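Local coordinates for protein argonaute (Aquifex aeolicus, PDB 1YVU) that cleaves RNA strands that pair with a short single-stranded DNA guide, using divalent metal ions bound in an RNase H-fold PIWI domain, at residues N8-E13 with W303-E308; L155-K160 with Y289-Y294; S353-S358 with K415-V420. One frame throughout, in Å; residues are numbered along the deposited sequence.

In the fold
Contacts 1 and 2 both involve one antiparallel sheet of the PAZ lobe, their centres about 10 Å apart: contact 1 is within it, and contact 2 lays helix 280-299 against it. Strands 9-14 and 153-165 are neighbours there, bonded through Y10 with L155 and N8 with L157; the helix leads into strand 303-305, which forms an edge of the sheet. The N-terminal domain and linkers L1 and L2 thus share one structural unit. Along the chain contact 2 falls between the two segments of contact 1, and contact 3 follows both. Contact 3 lies in the Mid domain of the PIWI lobe, its centre about 57 and 52 Å from those of contacts 1 and 2, across the chain's centre.

Contact 1. Residues N8-E13 with W303-E308; sequences NLYRIE and WYISPE
E13 and Y304 form an antiparallel hydrogen-bonded pair: E13 N donates to Y304 O over 2.8 Å, and Y304 N to E13 O over 2.9 Å. S306 N donates to R11 O at 2.8 Å. Between them I12 and I305 make a non-hydrogen-bonded pair. Strand 303-305 of linker L2 thereby becomes the outermost strand of an antiparallel sheet, added to strand 9-14 of the N-terminal domain. Apolar contacts line the face carrying I12 and I305, where the beta-branched isoleucines suit the extended backbone. I12 holds CG1 anti to its backbone N (chi1 -175°), its CD1 3.7 Å from W303 CZ3. The large flat indole also stacks with Y14 and meets F101 and F104 edge-to-face. Y10 CB packs at 3.9 Å on I305 CG2. Tyrosine suits this place: its ring, beside the carbonyl oxygens of S306, P307 and E308, touches helix 280-299, and its hydroxyl is hydrogen-bonded to E309. An alanine here would probably leave E309 without this hydroxyl and open a gap next to I287 and L291. On the other face E13 and Y304 run side by side, their carboxylate and ring planes 18° apart, OE1 near Y304 CD2; E13 also forms a salt bridge with R15.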
loop_
_atom_site.group_PDB
_atom_site.type_symbol
_atom_site.label_atom_id
_atom_site.label_comp_id
_atom_site.label_asym_id
_atom_site.label_seq_id
_atom_site.Cartn_x
_atom_site.Cartn_y
_atom_site.Cartn_z
ATOM N N ASN A 8 0.063 13.900 -12.671
ATOM C CA ASN A 8 -1.060 13.196 -13.332
ATOM C C ASN A 8 -2.386 13.883 -13.102
ATOM O O ASN A 8 -3.430 13.204 -13.110
ATOM C CB ASN A 8 -1.312 11.850 -12.638
ATOM C CG ASN A 8 -0.230 10.877 -12.811
ATOM O OD1 ASN A 8 -0.240 10.089 -13.750
ATOM N ND2 ASN A 8 0.683 10.861 -11.866
ATOM N N LEU A 9 -2.361 15.167 -12.752
ATOM C CA LEU A 9 -3.590 15.906 -12.444
ATOM C C LEU A 9 -3.953 16.917 -13.490
ATOM O O LEU A 9 -3.120 17.702 -13.882
ATOM C CB LEU A 9 -3.466 16.579 -11.081
ATOM C CG LEU A 9 -3.101 15.653 -9.915
ATOM C CD1 LEU A 9 -2.523 16.413 -8.767
ATOM C CD2 LEU A 9 -4.289 14.866 -9.508
ATOM N N TYR A 10 -5.186 16.857 -13.976
ATOM C CA TYR A 10 -5.658 17.767 -15.009
ATOM C C TYR A 10 -7.032 18.301 -14.636
ATOM O O TYR A 10 -7.932 17.495 -14.353
ATOM C CB TYR A 10 -5.833 17.009 -16.322
ATOM C CG TYR A 10 -4.634 16.251 -16.795
ATOM C CD1 TYR A 10 -4.411 14.912 -16.385
ATOM C CD2 TYR A 10 -3.680 16.877 -17.611
ATOM C CE1 TYR A 10 -3.225 14.220 -16.777
ATOM C CE2 TYR A 10 -2.512 16.204 -18.021
ATOM C CZ TYR A 10 -2.279 14.882 -17.591
ATOM O OH TYR A 10 -1.087 14.274 -17.915
ATOM N N ARG A 11 -7.228 19.628 -14.757
ATOM C CA ARG A 11 -8.512 20.279 -14.448
ATOM C C ARG A 11 -9.566 19.710 -15.343
ATOM O O ARG A 11 -9.386 19.656 -16.541
ATOM C CB ARG A 11 -8.481 21.797 -14.629
ATOM C CG ARG A 11 -7.708 22.490 -13.547
ATOM C CD ARG A 11 -7.920 24.002 -13.465
ATOM N NE ARG A 11 -7.259 24.540 -12.263
ATOM C CZ ARG A 11 -6.873 25.805 -12.085
ATOM N NH1 ARG A 11 -7.076 26.715 -13.032
ATOM N NH2 ARG A 11 -6.257 26.152 -10.954
ATOM N N ILE A 12 -10.560 19.104 -14.715
ATOM C CA ILE A 12 -11.681 18.513 -15.412
ATOM C C ILE A 12 -12.930 19.379 -15.174
ATOM O O ILE A 12 -13.106 19.983 -14.111
ATOM C CB ILE A 12 -11.860 16.988 -15.046
ATOM C CG1 ILE A 12 -12.967 16.365 -15.876
ATOM C CG2 ILE A 12 -12.116 16.770 -13.557
ATOM C CD1 ILE A 12 -12.967 14.894 -15.826
ATOM N N GLU A 13 -13.759 19.484 -16.200
ATOM C CA GLU A 13 -14.962 20.290 -16.139
ATOM C C GLU A 13 -16.109 19.641 -16.895
ATOM O O GLU A 13 -15.886 18.910 -17.864
ATOM C CB GLU A 13 -14.671 21.682 -16.717
ATOM C CG GLU A 13 -14.284 22.714 -15.670
ATOM C CD GLU A 13 -13.254 23.723 -16.142
ATOM O OE1 GLU A 13 -13.245 24.119 -17.323
ATOM O OE2 GLU A 13 -12.447 24.148 -15.296
ATOM N N TRP A 303 -17.891 17.373 -21.653
ATOM C CA TRP A 303 -16.682 17.234 -20.836
ATOM C C TRP A 303 -15.412 17.896 -21.353
ATOM O O TRP A 303 -15.041 17.731 -22.515
ATOM C CB TRP A 303 -16.355 15.760 -20.616
ATOM C CG TRP A 303 -17.279 15.032 -19.741
ATOM C CD1 TRP A 303 -18.333 14.285 -20.136
ATOM C CD2 TRP A 303 -17.230 14.941 -18.296
ATOM N NE1 TRP A 303 -18.950 13.720 -19.043
ATOM C CE2 TRP A 303 -18.297 14.095 -17.901
ATOM C CE3 TRP A 303 -16.377 15.485 -17.301
ATOM C CZ2 TRP A 303 -18.561 13.784 -16.545
ATOM C CZ3 TRP A 303 -16.646 15.175 -15.924
ATOM C CH2 TRP A 303 -17.738 14.323 -15.578
ATOM N N TYR A 304 -14.714 18.574 -20.445
ATOM C CA TYR A 304 -13.448 19.221 -20.748
ATOM C C TYR A 304 -12.439 18.675 -19.768
ATOM O O TYR A 304 -12.755 18.447 -18.599
ATOM C CB TYR A 304 -13.517 20.725 -20.547
ATOM C CG TYR A 304 -12.214 21.434 -20.837
ATOM C CD1 TYR A 304 -11.795 21.625 -22.169
ATOM C CD2 TYR A 304 -11.410 21.963 -19.789
ATOM C CE1 TYR A 304 -10.616 22.328 -22.475
ATOM C CE2 TYR A 304 -10.205 22.678 -20.081
ATOM C CZ TYR A 304 -9.825 22.852 -21.437
ATOM O OH TYR A 304 -8.675 23.535 -21.777
ATOM N N ILE A 305 -11.232 18.449 -20.280
ATOM C CA ILE A 305 -10.103 17.969 -19.512
ATOM C C ILE A 305 -8.941 18.835 -19.998
ATOM O O ILE A 305 -8.708 18.964 -21.212
ATOM C CB ILE A 305 -9.786 16.443 -19.761
ATOM C CG1 ILE A 305 -11.019 15.547 -19.478
ATOM C CG2 ILE A 305 -8.635 15.989 -18.824
ATOM C CD1 ILE A 305 -10.851 14.076 -19.799
ATOM N N SER A 306 -8.238 19.451 -19.046
ATOM C CA SER A 306 -7.094 20.294 -19.332
ATOM C C SER A 306 -5.926 19.463 -19.914
ATOM O O SER A 306 -5.653 18.353 -19.441
ATOM C CB SER A 306 -6.636 20.996 -18.038
ATOM O OG SER A 306 -5.778 22.111 -18.298
ATOM N N PRO A 307 -5.325 19.924 -21.045
ATOM C CA PRO A 307 -4.188 19.235 -21.693
ATOM C C PRO A 307 -2.919 19.412 -20.847
ATOM O O PRO A 307 -1.954 18.658 -20.975
ATOM C CB PRO A 307 -4.049 19.997 -23.012
ATOM C CG PRO A 307 -5.462 20.412 -23.306
ATOM C CD PRO A 307 -5.883 20.941 -21.962
ATOM N N GLU A 308 -2.974 20.409 -19.971
ATOM C CA GLU A 308 -1.891 20.769 -19.088
ATOM C C GLU A 308 -1.955 20.186 -17.657
ATOM O O GLU A 308 -2.937 20.375 -16.916
ATOM C CB GLU A 308 -1.752 22.295 -19.062
ATOM C CG GLU A 308 -1.237 22.890 -20.381
ATOM C CD GLU A 308 -0.060 23.834 -20.195
ATOM O OE1 GLU A 308 -0.275 24.962 -19.688
ATOM O OE2 GLU A 308 1.077 23.452 -20.550
#

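Contact 2. Residues L155-K160 with Y289-Y294; sequences LHLDLK and YILRRY
L157 of the strand and L291 of the helix meet through their CD2 methyls, 3.5 Å apart, the two side chains sliding past each other in opposite directions. With CG anti to its backbone N (chi1 175°), L157 reaches out from the strand, and the same CD2 also lies 3.8 Å from Y294 CE1, so one methyl serves two helix residues. L159 CD1 approaches I290 CD1 at 4.1 Å, while L155 CD2 is farther, 4.5 Å from L291 CD2. No hydrogen bond crosses the interface; leucines fit this buried place because they bring branched apolar ends with no polar group to satisfy. The arrangement is that of a helix laid over a beta-sheet: L155, L157 and L159 of linker L1 face I290, L291 and Y294, which share one side of a helix of linker L2. The segment axes come within 10.1 Å, with 124° between their directions. On the helix, I290 and L291 suit their places by ending in methyl groups that meet those of the strand. Y294 combines two roles: its ring edge carbon CE1 joins the apolar layer, and its hydroxyl, brought into the buried region, is hydrogen-bonded to E143 of strand 134-147. On the strand's other side D158 forms a salt bridge with R605.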
loop_
_atom_site.group_PDB
_atom_site.type_symbol
_atom_site.label_atom_id
_atom_site.label_comp_id
_atom_site.label_asym_id
_atom_site.label_seq_id
_atom_site.Cartn_x
_atom_site.Cartn_y
_atom_site.Cartn_z
ATOM N N LEU A 155 -8.678 15.467 -12.736
ATOM C CA LEU A 155 -8.768 14.096 -13.141
ATOM C C LEU A 155 -7.389 13.558 -12.934
ATOM O O LEU A 155 -6.398 14.094 -13.448
ATOM C CB LEU A 155 -9.210 13.892 -14.579
ATOM C CG LEU A 155 -9.255 12.415 -15.017
ATOM C CD1 LEU A 155 -10.295 11.602 -14.250
ATOM C CD2 LEU A 155 -9.538 12.355 -16.479
ATOM N N HIS A 156 -7.346 12.640 -11.982
ATOM C CA HIS A 156 -6.148 11.921 -11.648
ATOM C C HIS A 156 -6.221 10.724 -12.596
ATOM O O HIS A 156 -7.160 9.908 -12.512
ATOM C CB HIS A 156 -6.186 11.464 -10.195
ATOM C CG HIS A 156 -5.162 10.432 -9.854
ATOM N ND1 HIS A 156 -4.080 10.162 -10.665
ATOM C CD2 HIS A 156 -5.096 9.551 -8.829
ATOM C CE1 HIS A 156 -3.396 9.148 -10.165
ATOM N NE2 HIS A 156 -3.989 8.762 -9.050
ATOM N N LEU A 157 -5.244 10.666 -13.505
ATOM C CA LEU A 157 -5.167 9.592 -14.479
ATOM C C LEU A 157 -3.798 8.930 -14.538
ATOM O O LEU A 157 -2.774 9.590 -14.714
ATOM C CB LEU A 157 -5.594 10.114 -15.847
ATOM C CG LEU A 157 -5.534 9.288 -17.136
ATOM C CD1 LEU A 157 -6.092 7.894 -17.004
ATOM C CD2 LEU A 157 -6.324 10.051 -18.155
ATOM N N ASP A 158 -3.804 7.610 -14.418
ATOM C CA ASP A 158 -2.578 6.841 -14.458
ATOM C C ASP A 158 -2.739 5.617 -15.351
ATOM O O ASP A 158 -3.853 5.260 -15.760
ATOM C CB ASP A 158 -2.177 6.406 -13.035
ATOM C CG ASP A 158 -0.659 6.379 -12.815
ATOM O OD1 ASP A 158 0.116 6.122 -13.773
ATOM O OD2 ASP A 158 -0.253 6.621 -11.658
ATOM N N LEU A 159 -1.589 4.993 -15.627
ATOM C CA LEU A 159 -1.461 3.790 -16.438
ATOM C C LEU A 159 -0.488 2.850 -15.745
ATOM O O LEU A 159 0.689 3.167 -15.565
ATOM C CB LEU A 159 -0.936 4.135 -17.834
ATOM C CG LEU A 159 -0.845 2.941 -18.771
ATOM C CD1 LEU A 159 -2.211 2.589 -19.314
ATOM C CD2 LEU A 159 0.075 3.281 -19.885
ATOM N N LYS A 160 -0.999 1.719 -15.293
ATOM C CA LYS A 160 -0.151 0.741 -14.634
ATOM C C LYS A 160 -0.219 -0.576 -15.409
ATOM O O LYS A 160 -1.020 -0.693 -16.331
ATOM C CB LYS A 160 -0.560 0.625 -13.157
ATOM C CG LYS A 160 -0.230 1.918 -12.368
ATOM C CD LYS A 160 -0.770 1.991 -10.938
ATOM C CE LYS A 160 -0.418 3.359 -10.325
ATOM N NZ LYS A 160 -0.832 3.523 -8.909
ATOM N N TYR A 289 -1.526 10.619 -24.158
ATOM C CA TYR A 289 -2.167 10.053 -25.344
ATOM C C TYR A 289 -3.579 9.549 -25.007
ATOM O O TYR A 289 -4.484 9.655 -25.825
ATOM C CB TYR A 289 -1.297 8.937 -25.963
ATOM C CG TYR A 289 -1.774 8.393 -27.314
ATOM C CD1 TYR A 289 -1.654 9.160 -28.505
ATOM C CD2 TYR A 289 -2.321 7.090 -27.414
ATOM C CE1 TYR A 289 -2.073 8.620 -29.782
ATOM C CE2 TYR A 289 -2.737 6.542 -28.671
ATOM C CZ TYR A 289 -2.611 7.306 -29.846
ATOM O OH TYR A 289 -2.998 6.745 -31.052
ATOM N N ILE A 290 -3.766 9.065 -23.780
ATOM C CA ILE A 290 -5.053 8.538 -23.305
ATOM C C ILE A 290 -6.080 9.665 -23.178
ATOM O O ILE A 290 -7.249 9.504 -23.555
ATOM C CB ILE A 290 -4.893 7.839 -21.931
ATOM C CG1 ILE A 290 -3.743 6.843 -21.989
ATOM C CG2 ILE A 290 -6.166 7.084 -21.550
ATOM C CD1 ILE A 290 -3.329 6.250 -20.668
ATOM N N LEU A 291 -5.622 10.805 -22.660
ATOM C CA LEU A 291 -6.440 12.005 -22.467
ATOM C C LEU A 291 -7.092 12.486 -23.749
ATOM O O LEU A 291 -8.290 12.751 -23.773
ATOM C CB LEU A 291 -5.586 13.156 -21.959
ATOM C CG LEU A 291 -5.271 13.400 -20.505
ATOM C CD1 LEU A 291 -4.817 14.840 -20.448
ATOM C CD2 LEU A 291 -6.504 13.230 -19.664
ATOM N N ARG A 292 -6.286 12.574 -24.809
ATOM C CA ARG A 292 -6.736 13.029 -26.117
ATOM C C ARG A 292 -7.968 12.256 -26.606
ATOM O O ARG A 292 -8.959 12.878 -26.989
ATOM C CB ARG A 292 -5.588 12.953 -27.133
ATOM C CG ARG A 292 -4.360 13.820 -26.819
ATOM C CD ARG A 292 -3.392 13.852 -28.000
ATOM N NE ARG A 292 -2.009 14.200 -27.656
ATOM C CZ ARG A 292 -1.099 14.637 -28.529
ATOM N NH1 ARG A 292 -1.406 14.800 -29.816
ATOM N NH2 ARG A 292 0.137 14.890 -28.112
ATOM N N ARG A 293 -7.957 10.929 -26.421
ATOM C CA ARG A 293 -9.058 10.042 -26.846
ATOM C C ARG A 293 -10.343 10.208 -26.049
ATOM O O ARG A 293 -11.448 10.043 -26.591
ATOM C CB ARG A 293 -8.632 8.575 -26.837
ATOM C CG ARG A 293 -7.637 8.213 -27.924
ATOM C CD ARG A 293 -7.236 6.769 -27.769
ATOM N NE ARG A 293 -6.166 6.363 -28.676
ATOM C CZ ARG A 293 -6.196 5.265 -29.427
ATOM N NH1 ARG A 293 -7.255 4.455 -29.395
ATOM N NH2 ARG A 293 -5.145 4.947 -30.178
ATOM N N TYR A 294 -10.180 10.531 -24.763
ATOM C CA TYR A 294 -11.302 10.777 -23.855
ATOM C C TYR A 294 -11.989 12.064 -24.292
ATOM O O TYR A 294 -13.215 12.120 -24.340
ATOM C CB TYR A 294 -10.837 10.952 -22.391
ATOM C CG TYR A 294 -10.474 9.703 -21.608
ATOM C CD1 TYR A 294 -9.966 9.798 -20.299
ATOM C CD2 TYR A 294 -10.607 8.418 -22.174
ATOM C CE1 TYR A 294 -9.594 8.628 -19.583
ATOM C CE2 TYR A 294 -10.244 7.240 -21.467
ATOM C CZ TYR A 294 -9.741 7.351 -20.188
ATOM O OH TYR A 294 -9.388 6.198 -19.553
#

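Contact 3. Residues S353-S358 with K415-V420; sequences SVEIIS and KDVDLV
E355 touches K415, V417, L419 and V420. Its CG methylene packs 3.7 Å from V417 CG1. The bend at chi2 (-108°) then turns CD and its carboxylate to where OE2 forms a salt bridge with K415 NZ at 3.1 Å. The lysine comes from above the carboxylate plane and crosses the glutamate at about a right angle; K415 is poorly ordered, so this pairing is the less certain part of the contact. A glutamate suits the place by offering aliphatic carbons to a valine and a charge to the lysine. Its backbone N makes a weak hydrogen bond to L419 O, and its O receives a CA-H...O contact from V420 CA at 3.3 Å.

S353 is held through its backbone N and O and, weakly, through its hydroxyl. Its O accepts a bond from D418 N at 2.8 Å and a weak one from L419 N. Its N donates to D418 OD2 at 3.2 Å, and the hydroxyl adds a weak bond to the same oxygen; a serine suits the place because its short side chain carries a hydroxyl close enough to its own backbone N for both to address one carboxylate oxygen. D418 OD2 also forms a salt bridge with K349, whose charge would probably help to hold the carboxylate ionised.

V420, beta-branched as suits a strand, adds an apolar contact: its CG1 touches I357 CD1 at 3.6 Å. V354 CG2 likewise packs on L419 CB.

V354 with L419 and E355 with V420 are parallel bridges of a Rossmann-like sheet. There strand 351-360 is flanked by 386-396 and 419-424, 454-457 from the PIWI region completes the sheet, and helix 368-381 packs on I356 and S358.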
loop_
_atom_site.group_PDB
_atom_site.type_symbol
_atom_site.label_atom_id
_atom_site.label_comp_id
_atom_site.label_asym_id
_atom_site.label_seq_id
_atom_site.Cartn_x
_atom_site.Cartn_y
_atom_site.Cartn_z
ATOM N N SER A 353 25.663 -9.587 22.289
ATOM C CA SER A 353 25.804 -11.011 21.958
ATOM C C SER A 353 25.310 -11.216 20.526
ATOM O O SER A 353 24.129 -11.016 20.241
ATOM C CB SER A 353 25.044 -11.902 22.957
ATOM O OG SER A 353 23.687 -11.520 23.085
ATOM N N VAL A 354 26.244 -11.552 19.630
ATOM C CA VAL A 354 25.983 -11.731 18.194
ATOM C C VAL A 354 26.218 -13.151 17.679
ATOM O O VAL A 354 27.153 -13.809 18.120
ATOM C CB VAL A 354 26.928 -10.770 17.372
ATOM C CG1 VAL A 354 26.701 -10.877 15.866
ATOM C CG2 VAL A 354 26.718 -9.337 17.803
ATOM N N GLU A 355 25.338 -13.622 16.794
ATOM C CA GLU A 355 25.502 -14.915 16.102
ATOM C C GLU A 355 25.865 -14.553 14.638
ATOM O O GLU A 355 25.431 -13.509 14.125
ATOM C CB GLU A 355 24.213 -15.755 16.122
ATOM C CG GLU A 355 24.148 -16.856 17.216
ATOM C CD GLU A 355 24.280 -18.289 16.703
ATOM O OE1 GLU A 355 23.584 -18.676 15.738
ATOM O OE2 GLU A 355 25.069 -19.046 17.299
ATOM N N ILE A 356 26.711 -15.352 13.990
ATOM C CA ILE A 356 27.114 -15.089 12.602
ATOM C C ILE A 356 26.796 -16.254 11.702
ATOM O O ILE A 356 26.740 -17.403 12.173
ATOM C CB ILE A 356 28.640 -14.781 12.498
ATOM C CG1 ILE A 356 28.959 -13.473 13.199
ATOM C CG2 ILE A 356 29.079 -14.613 11.071
ATOM C CD1 ILE A 356 30.274 -13.469 13.809
ATOM N N ILE A 357 26.506 -15.959 10.431
ATOM C CA ILE A 357 26.220 -17.002 9.448
ATOM C C ILE A 357 26.865 -16.667 8.131
ATOM O O ILE A 357 26.773 -15.541 7.668
ATOM C CB ILE A 357 24.665 -17.257 9.151
ATOM C CG1 ILE A 357 23.929 -17.726 10.384
ATOM C CG2 ILE A 357 24.423 -18.332 8.037
ATOM C CD1 ILE A 357 23.335 -16.617 11.085
ATOM N N SER A 358 27.471 -17.670 7.509
ATOM C CA SER A 358 28.062 -17.482 6.219
ATOM C C SER A 358 27.587 -18.573 5.319
ATOM O O SER A 358 27.484 -19.726 5.694
ATOM C CB SER A 358 29.565 -17.489 6.284
ATOM O OG SER A 358 29.949 -18.703 6.868
ATOM N N LYS A 415 18.405 -18.245 20.614
ATOM C CA LYS A 415 19.429 -18.352 21.675
ATOM C C LYS A 415 19.468 -17.362 22.849
ATOM O O LYS A 415 19.543 -17.797 24.009
ATOM C CB LYS A 415 20.822 -18.528 21.043
ATOM C CG LYS A 415 20.977 -19.873 20.369
ATOM C CD LYS A 415 22.292 -20.033 19.671
ATOM C CE LYS A 415 22.342 -21.381 18.993
ATOM N NZ LYS A 415 23.623 -21.617 18.274
ATOM N N ASP A 416 19.427 -16.065 22.503
ATOM C CA ASP A 416 19.408 -14.875 23.375
ATOM C C ASP A 416 20.121 -13.743 22.646
ATOM O O ASP A 416 20.419 -12.695 23.232
ATOM C CB ASP A 416 20.075 -15.090 24.747
ATOM C CG ASP A 416 19.392 -14.311 25.868
ATOM O OD1 ASP A 416 18.602 -13.375 25.591
ATOM O OD2 ASP A 416 19.648 -14.654 27.037
ATOM N N VAL A 417 20.357 -13.938 21.353
ATOM C CA VAL A 417 21.063 -12.960 20.543
ATOM C C VAL A 417 20.465 -11.579 20.441
ATOM O O VAL A 417 19.243 -11.417 20.410
ATOM C CB VAL A 417 21.371 -13.470 19.131
ATOM C CG1 VAL A 417 22.714 -14.053 19.116
ATOM C CG2 VAL A 417 20.338 -14.495 18.664
ATOM N N ASP A 418 21.362 -10.596 20.469
ATOM C CA ASP A 418 21.038 -9.182 20.365
ATOM C C ASP A 418 21.044 -8.748 18.904
ATOM O O ASP A 418 20.311 -7.827 18.519
ATOM C CB ASP A 418 22.054 -8.356 21.149
ATOM C CG ASP A 418 21.909 -8.499 22.660
ATOM O OD1 ASP A 418 20.815 -8.855 23.166
ATOM O OD2 ASP A 418 22.911 -8.234 23.354
ATOM N N LEU A 419 21.894 -9.404 18.107
ATOM C CA LEU A 419 22.042 -9.175 16.652
ATOM C C LEU A 419 22.454 -10.487 15.975
ATOM O O LEU A 419 22.839 -11.461 16.640
ATOM C CB LEU A 419 23.091 -8.088 16.364
ATOM C CG LEU A 419 23.414 -7.699 14.908
ATOM C CD1 LEU A 419 22.218 -7.123 14.166
ATOM C CD2 LEU A 419 24.514 -6.700 14.928
ATOM N N VAL A 420 22.299 -10.540 14.661
ATOM C CA VAL A 420 22.674 -11.723 13.893
ATOM C C VAL A 420 23.331 -11.194 12.622
ATOM O O VAL A 420 22.699 -10.442 11.865
ATOM C CB VAL A 420 21.407 -12.588 13.521
ATOM C CG1 VAL A 420 21.757 -13.705 12.557
ATOM C CG2 VAL A 420 20.774 -13.201 14.749
#